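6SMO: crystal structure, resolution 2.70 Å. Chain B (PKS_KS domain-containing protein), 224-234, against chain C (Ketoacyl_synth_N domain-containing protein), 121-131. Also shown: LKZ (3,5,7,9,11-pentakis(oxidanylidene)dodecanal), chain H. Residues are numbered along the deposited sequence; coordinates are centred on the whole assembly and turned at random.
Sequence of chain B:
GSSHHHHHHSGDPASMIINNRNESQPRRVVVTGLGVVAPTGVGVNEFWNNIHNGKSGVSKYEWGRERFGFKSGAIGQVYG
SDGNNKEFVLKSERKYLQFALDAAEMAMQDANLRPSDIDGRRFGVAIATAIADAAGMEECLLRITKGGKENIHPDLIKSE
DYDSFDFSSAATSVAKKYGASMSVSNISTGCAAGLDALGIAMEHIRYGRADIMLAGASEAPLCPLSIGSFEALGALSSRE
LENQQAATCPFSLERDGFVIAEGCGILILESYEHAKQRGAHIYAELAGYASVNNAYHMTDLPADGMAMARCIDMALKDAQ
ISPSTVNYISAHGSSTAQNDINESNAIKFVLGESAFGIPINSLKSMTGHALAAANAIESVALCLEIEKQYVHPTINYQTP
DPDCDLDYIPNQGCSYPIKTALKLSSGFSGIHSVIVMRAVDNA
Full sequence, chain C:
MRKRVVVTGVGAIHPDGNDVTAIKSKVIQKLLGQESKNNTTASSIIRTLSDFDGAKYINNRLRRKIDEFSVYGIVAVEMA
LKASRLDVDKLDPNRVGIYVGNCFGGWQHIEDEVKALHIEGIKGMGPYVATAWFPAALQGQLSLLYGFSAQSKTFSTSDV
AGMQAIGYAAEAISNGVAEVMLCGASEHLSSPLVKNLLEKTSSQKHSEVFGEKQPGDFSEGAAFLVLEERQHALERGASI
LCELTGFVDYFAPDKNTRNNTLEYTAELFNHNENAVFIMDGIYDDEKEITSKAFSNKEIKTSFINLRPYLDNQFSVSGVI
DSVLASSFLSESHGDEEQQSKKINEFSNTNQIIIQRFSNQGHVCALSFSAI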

# COMPACT_ATOMS: atom_id res chain seq x y z
N PRO B 224 19.10 7.53 -0.78
CA PRO B 224 19.97 6.37 -0.95
C PRO B 224 19.32 5.01 -0.61
O PRO B 224 19.57 4.06 -1.33
CB PRO B 224 21.13 6.64 0.02
CG PRO B 224 21.14 8.14 0.19
CD PRO B 224 19.69 8.55 0.11
N LEU B 225 18.53 4.96 0.46
CA LEU B 225 17.83 3.73 0.95
C LEU B 225 16.90 3.21 -0.16
O LEU B 225 17.05 2.03 -0.54
CB LEU B 225 17.10 4.05 2.26
CG LEU B 225 15.79 3.32 2.55
CD1 LEU B 225 15.95 1.81 2.52
CD2 LEU B 225 15.23 3.76 3.89
N SER B 226 16.01 4.07 -0.67
CA SER B 226 15.01 3.73 -1.72
C SER B 226 15.71 3.32 -3.02
O SER B 226 15.34 2.26 -3.56
CB SER B 226 14.06 4.88 -1.94
OG SER B 226 13.14 4.58 -2.99
N ILE B 227 16.66 4.11 -3.50
CA ILE B 227 17.41 3.86 -4.77
C ILE B 227 18.27 2.61 -4.60
O ILE B 227 18.28 1.78 -5.53
CB ILE B 227 18.24 5.10 -5.19
CG1 ILE B 227 17.34 6.31 -5.46
CG2 ILE B 227 19.12 4.77 -6.39
CD1 ILE B 227 18.07 7.55 -5.93
N GLY B 228 18.95 2.48 -3.46
CA GLY B 228 19.82 1.33 -3.12
C GLY B 228 19.04 0.03 -3.01
O GLY B 228 19.59 -1.02 -3.40
N SER B 229 17.80 0.09 -2.51
CA SER B 229 16.89 -1.07 -2.33
C SER B 229 16.58 -1.71 -3.70
O SER B 229 16.70 -2.94 -3.81
CB SER B 229 15.62 -0.68 -1.62
OG SER B 229 14.86 0.23 -2.40
N PHE B 230 16.23 -0.88 -4.68
CA PHE B 230 15.90 -1.35 -6.05
C PHE B 230 17.19 -1.74 -6.77
O PHE B 230 17.21 -2.75 -7.47
CB PHE B 230 15.10 -0.28 -6.81
CG PHE B 230 13.75 0.03 -6.22
CD1 PHE B 230 12.76 -0.94 -6.18
CD2 PHE B 230 13.45 1.28 -5.73
CE1 PHE B 230 11.52 -0.66 -5.65
CE2 PHE B 230 12.21 1.55 -5.19
CZ PHE B 230 11.24 0.58 -5.15
N GLU B 231 18.23 -0.94 -6.58
CA GLU B 231 19.58 -1.20 -7.15
C GLU B 231 20.03 -2.61 -6.74
O GLU B 231 20.42 -3.38 -7.64
CB GLU B 231 20.57 -0.14 -6.66
CG GLU B 231 21.98 -0.33 -7.18
CD GLU B 231 22.19 0.01 -8.64
OE1 GLU B 231 21.62 1.01 -9.11
OE2 GLU B 231 22.95 -0.72 -9.31
N ALA B 232 19.97 -2.92 -5.44
CA ALA B 232 20.35 -4.23 -4.85
C ALA B 232 19.47 -5.34 -5.42
O ALA B 232 20.01 -6.45 -5.66
CB ALA B 232 20.25 -4.16 -3.35
N LEU B 233 18.20 -5.05 -5.65
CA LEU B 233 17.19 -5.99 -6.21
C LEU B 233 17.49 -6.23 -7.70
O LEU B 233 17.24 -7.34 -8.17
CB LEU B 233 15.83 -5.33 -6.02
CG LEU B 233 14.62 -6.08 -6.57
CD1 LEU B 233 14.44 -7.41 -5.86
CD2 LEU B 233 13.37 -5.23 -6.41
N GLY B 234 18.02 -5.22 -8.39
CA GLY B 234 18.38 -5.28 -9.81
C GLY B 234 17.21 -4.93 -10.71
O GLY B 234 17.10 -5.52 -11.80
N GLY C 121 28.65 0.76 1.31
CA GLY C 121 28.08 1.04 -0.03
C GLY C 121 26.97 0.06 -0.36
O GLY C 121 26.28 -0.37 0.57
N ILE C 122 26.82 -0.28 -1.65
CA ILE C 122 25.76 -1.21 -2.15
C ILE C 122 25.93 -2.60 -1.52
O ILE C 122 24.90 -3.26 -1.28
CB ILE C 122 25.75 -1.29 -3.69
CG1 ILE C 122 24.58 -2.15 -4.18
CG2 ILE C 122 27.08 -1.78 -4.24
CD1 ILE C 122 24.32 -2.04 -5.66
N LYS C 123 27.18 -3.02 -1.27
CA LYS C 123 27.52 -4.32 -0.62
C LYS C 123 26.79 -4.44 0.72
O LYS C 123 26.49 -5.58 1.13
CB LYS C 123 29.03 -4.45 -0.42
CG LYS C 123 29.84 -4.66 -1.69
CD LYS C 123 31.33 -4.82 -1.44
CE LYS C 123 32.10 -5.26 -2.67
NZ LYS C 123 32.13 -4.20 -3.70
N GLY C 124 26.54 -3.30 1.38
CA GLY C 124 25.90 -3.20 2.71
C GLY C 124 24.50 -3.79 2.75
O GLY C 124 24.24 -4.57 3.68
N MET C 125 23.63 -3.43 1.80
CA MET C 125 22.21 -3.87 1.80
C MET C 125 21.93 -4.85 0.65
O MET C 125 22.42 -4.61 -0.47
CB MET C 125 21.24 -2.68 1.75
CG MET C 125 21.21 -1.88 0.45
SD MET C 125 19.74 -0.82 0.37
CE MET C 125 19.62 -0.22 2.05
N GLY C 126 21.19 -5.91 0.96
CA GLY C 126 20.83 -7.01 0.03
C GLY C 126 19.54 -6.71 -0.73
O GLY C 126 19.01 -5.61 -0.65
N PRO C 127 19.00 -7.69 -1.49
CA PRO C 127 17.88 -7.45 -2.40
C PRO C 127 16.47 -7.58 -1.81
O PRO C 127 15.53 -7.34 -2.55
CB PRO C 127 18.10 -8.55 -3.45
CG PRO C 127 18.65 -9.71 -2.65
CD PRO C 127 19.47 -9.09 -1.54
N TYR C 128 16.34 -7.95 -0.53
CA TYR C 128 15.03 -8.19 0.15
C TYR C 128 14.59 -6.96 0.94
O TYR C 128 13.53 -7.03 1.60
CB TYR C 128 15.11 -9.43 1.04
CG TYR C 128 15.09 -10.73 0.28
CD1 TYR C 128 13.99 -11.10 -0.48
CD2 TYR C 128 16.17 -11.60 0.32
CE1 TYR C 128 13.96 -12.29 -1.19
CE2 TYR C 128 16.16 -12.80 -0.38
CZ TYR C 128 15.05 -13.14 -1.14
OH TYR C 128 15.03 -14.32 -1.83
N VAL C 129 15.34 -5.86 0.87
CA VAL C 129 14.98 -4.55 1.51
C VAL C 129 13.75 -3.98 0.79
O VAL C 129 12.98 -3.24 1.44
CB VAL C 129 16.17 -3.57 1.49
CG1 VAL C 129 15.79 -2.20 2.03
CG2 VAL C 129 17.36 -4.12 2.26
N ALA C 130 13.64 -4.25 -0.51
CA ALA C 130 12.56 -3.79 -1.40
C ALA C 130 11.21 -4.43 -1.07
O ALA C 130 10.19 -3.82 -1.39
CB ALA C 130 12.95 -4.00 -2.83
N THR C 131 11.19 -5.65 -0.57
CA THR C 131 9.89 -6.29 -0.28
C THR C 131 9.64 -6.44 1.22
O THR C 131 8.49 -6.52 1.58
CB THR C 131 9.78 -7.63 -0.99
OG1 THR C 131 11.04 -8.28 -0.78
CG2 THR C 131 9.56 -7.48 -2.47
C4 LKZ H . 12.04 0.26 -0.84
C5 LKZ H . 10.66 -0.19 -0.46
C6 LKZ H . 9.48 0.61 -1.03
C7 LKZ H . 8.76 -0.26 -2.04
C8 LKZ H . 7.48 0.26 -2.71
C10 LKZ H . 6.77 -1.25 -7.66
C22 LKZ H . 12.59 1.09 0.31
C11 LKZ H . 6.72 0.22 -7.98
O19 LKZ H . 7.58 0.77 -8.64
C3 LKZ H . 6.48 -1.30 -6.17
O23 LKZ H . 5.58 -2.01 -5.74
C2 LKZ H . 7.27 -0.34 -5.27
C9 LKZ H . 7.11 -0.74 -3.81
O20 LKZ H . 6.78 -1.87 -3.50
O21 LKZ H . 9.22 -1.33 -2.35
O22 LKZ H . 10.50 -1.13 0.30
O24 LKZ H . 13.31 0.62 1.17
C23 LKZ H . 12.20 2.56 0.30
O HOH W 1 16.02 -4.42 -1.78

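Residues 224-233 of chain B form a helix, and chain C lies along it as an irregular loop that leads into a weakly bonded helix at about V129(C). The backbones come closest at the end of the chain B helix, where the CA atoms of L233(B) and P127(C) are 4.1 Å apart; G234(B) then leaves helical geometry with positive phi, which favours glycine.

No direct hydrogen bond joins the stretches. Instead, water 1 donates to S229(B) O (2.6 Å from the water oxygen) and accepts from A130(C) N (2.7 Å), bridging the two backbones.

At G228(B) the absence of a side chain leaves room for M125(C), whose SD sits 3.6 Å from the glycine C; a CB there would lie only 3.3 Å from that SD and would clash with P224(B) O. A232(B) turns a small methyl toward chain C, its CB 3.3 Å from G126(C) O, while its own O lies 3.6 Å from P127(C) CB.

Apolar side chains supply several further contacts. L225(B) CD1 meets V129(C) CG1 at 4.0 Å and M125(C) CE at 4.2 Å, and L233(B) CD2 rests 3.8 Å from A130(C) CB; with nothing to hydrogen-bond, these groups lose little by being covered and gain from van der Waals contact. The aliphatic part of E231(B) also serves: its CG lies tightly against I122(C) CD1, at 3.3 Å, while its carboxylate is hydrogen-bonded elsewhere in the structure.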